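Pheromome Binding Protein (Epiphyas postvittana, PDB 6VQ5) probably binds odorants, presumably moth pheromone components, as a small helical carrier protein of the PBP/GOBP family. Local coordinates at residues A[27-32]-A[46-51]. Residues are numbered along the deposited sequence; the frame is centred on the assembly and turned at random.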
loop_
_atom_site.group_PDB
_atom_site.type_symbol
_atom_site.label_atom_id
_atom_site.label_comp_id
_atom_site.label_asym_id
_atom_site.label_seq_id
_atom_site.Cartn_x
_atom_site.Cartn_y
_atom_site.Cartn_z
ATOM N N GLU A 27 -15.932 4.452 -9.005
ATOM C CA GLU A 27 -15.726 5.398 -7.877
ATOM C C GLU A 27 -15.581 4.595 -6.575
ATOM O O GLU A 27 -14.939 5.086 -5.644
ATOM C CB GLU A 27 -16.853 6.432 -7.803
ATOM C CG GLU A 27 -16.826 7.468 -8.922
ATOM C CD GLU A 27 -15.488 8.083 -9.339
ATOM O OE1 GLU A 27 -14.668 7.378 -10.002
ATOM O OE2 GLU A 27 -15.264 9.286 -9.034
ATOM N N SER A 28 -16.094 3.371 -6.531
ATOM C CA SER A 28 -16.039 2.516 -5.323
ATOM C C SER A 28 -14.583 2.325 -4.844
ATOM O O SER A 28 -14.408 2.130 -3.620
ATOM C CB SER A 28 -16.790 1.235 -5.528
ATOM O OG SER A 28 -16.112 0.392 -6.445
ATOM N N ILE A 29 -13.566 2.414 -5.708
ATOM C CA ILE A 29 -12.143 2.216 -5.290
ATOM C C ILE A 29 -11.829 3.194 -4.141
ATOM O O ILE A 29 -10.968 2.891 -3.279
ATOM C CB ILE A 29 -11.169 2.358 -6.488
ATOM C CG1 ILE A 29 -9.726 1.983 -6.136
ATOM C CG2 ILE A 29 -11.196 3.762 -7.078
ATOM C CD1 ILE A 29 -9.563 0.652 -5.459
ATOM N N ILE A 30 -12.491 4.346 -4.114
ATOM C CA ILE A 30 -12.339 5.349 -3.019
ATOM C C ILE A 30 -12.885 4.716 -1.725
ATOM O O ILE A 30 -12.180 4.715 -0.673
ATOM C CB ILE A 30 -13.088 6.639 -3.393
ATOM C CG1 ILE A 30 -12.611 7.236 -4.728
ATOM C CG2 ILE A 30 -13.035 7.641 -2.274
ATOM C CD1 ILE A 30 -11.092 7.326 -4.930
ATOM N N ASN A 31 -14.109 4.184 -1.807
ATOM C CA ASN A 31 -14.803 3.497 -0.697
ATOM C C ASN A 31 -13.863 2.401 -0.193
ATOM O O ASN A 31 -13.627 2.384 1.038
ATOM C CB ASN A 31 -16.195 3.044 -1.125
ATOM C CG ASN A 31 -17.005 4.196 -1.669
ATOM O OD1 ASN A 31 -17.526 5.007 -0.916
ATOM N ND2 ASN A 31 -17.064 4.337 -2.977
ATOM N N ASP A 32 -13.266 1.607 -1.091
ATOM C CA ASP A 32 -12.372 0.483 -0.710
ATOM C C ASP A 32 -11.124 1.002 0.010
ATOM O O ASP A 32 -10.744 0.414 1.024
ATOM C CB ASP A 32 -11.975 -0.378 -1.902
ATOM C CG ASP A 32 -13.145 -1.133 -2.494
ATOM O OD1 ASP A 32 -14.177 -1.183 -1.848
ATOM O OD2 ASP A 32 -13.024 -1.623 -3.616
ATOM N N ARG A 46 -9.618 -8.316 -5.655
ATOM C CA ARG A 46 -8.340 -8.343 -6.402
ATOM C C ARG A 46 -8.048 -6.952 -6.991
ATOM O O ARG A 46 -6.892 -6.496 -6.905
ATOM C CB ARG A 46 -8.438 -9.420 -7.480
ATOM C CG ARG A 46 -7.123 -9.680 -8.188
ATOM C CD ARG A 46 -7.254 -10.754 -9.239
ATOM N NE ARG A 46 -6.001 -10.888 -9.959
ATOM C CZ ARG A 46 -5.602 -10.112 -10.956
ATOM N NH1 ARG A 46 -6.354 -9.116 -11.382
ATOM N NH2 ARG A 46 -4.436 -10.336 -11.531
ATOM N N ASP A 47 -9.054 -6.297 -7.566
ATOM C CA ASP A 47 -8.881 -4.994 -8.260
ATOM C C ASP A 47 -8.267 -3.972 -7.304
ATOM O O ASP A 47 -7.508 -3.127 -7.783
ATOM C CB ASP A 47 -10.198 -4.471 -8.842
ATOM C CG ASP A 47 -10.720 -5.276 -10.023
ATOM O OD1 ASP A 47 -9.890 -5.941 -10.701
ATOM O OD2 ASP A 47 -11.950 -5.233 -10.247
ATOM N N VAL A 48 -8.583 -4.024 -6.005
ATOM C CA VAL A 48 -7.983 -3.091 -5.008
ATOM C C VAL A 48 -6.481 -3.374 -4.977
ATOM O O VAL A 48 -5.686 -2.410 -4.867
ATOM C CB VAL A 48 -8.620 -3.208 -3.610
ATOM C CG1 VAL A 48 -7.945 -2.292 -2.588
ATOM C CG2 VAL A 48 -10.110 -2.930 -3.658
ATOM N N GLY A 49 -6.109 -4.645 -5.078
ATOM C CA GLY A 49 -4.702 -5.061 -5.239
ATOM C C GLY A 49 -4.081 -4.451 -6.481
ATOM O O GLY A 49 -2.994 -3.888 -6.366
ATOM N N CYS A 50 -4.744 -4.547 -7.633
ATOM C CA CYS A 50 -4.244 -4.007 -8.928
ATOM C C CYS A 50 -4.070 -2.474 -8.799
ATOM O O CYS A 50 -3.039 -1.944 -9.255
ATOM C CB CYS A 50 -5.143 -4.442 -10.088
ATOM S SG CYS A 50 -5.292 -6.247 -10.333
ATOM N N ALA A 51 -4.992 -1.778 -8.142
ATOM C CA ALA A 51 -4.895 -0.323 -7.885
ATOM C C ALA A 51 -3.602 -0.005 -7.119
ATOM O O ALA A 51 -2.932 1.004 -7.441
ATOM C CB ALA A 51 -6.114 0.158 -7.139
#
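Asp32 N donates to Ser28 O at 2.8 Å, a backbone bond in the first turns of helix 28-37 that sets Asp32 facing Val48 of helix 46-58. On the other side, Ala51 N closes the corresponding turn on Asp47 O at 2.9 Å, which places Ala51 one turn beyond Val48 on the face turned to Ile29 and Asp32. No hydrogen bond crosses between 27-32 and 46-51; the contact is made by side chains, chiefly apolar ones. Ile29 leaves its backbone to one side of the facing helix, but with CG1 trans to the main-chain N (chi1 -172°) its long branch reaches across. CD1 at its end meets two partners, Val48 CG2 at 4.0 Å and Ala51 CB at 3.9 Å, bridging one turn of helix 46-58. CG1 follows more loosely, 4.2 Å from Ala51 CB. The same Val48 methyl, CG2, is shared with Asp32, whose CB lies 3.6 Å away while its carboxylate lies obliquely against the methyl without a polar bond to it. The short axes stand perpendicular, at 90°, and approach to 10.6 Å, so the buried patch is small, 153 Å² from both sides. Leu25 covers Ala51 from the loop before helix 28-37, and Leu112 of helix 107-121 packs on Val48. Cys50, which makes no contact with 27-32, forms a disulfide with Cys108 of helix 107-121, while Cys54, one turn further along, is bonded to Cys19 of helix 13-23. The perpendicular packing of 28-37 on 46-58 belongs to an all-helical fold in which three disulfides, Cys19-Cys54, Cys50-Cys108 and Cys97-Cys117, join other helix pairs, as in insect pheromone- and odorant-binding proteins.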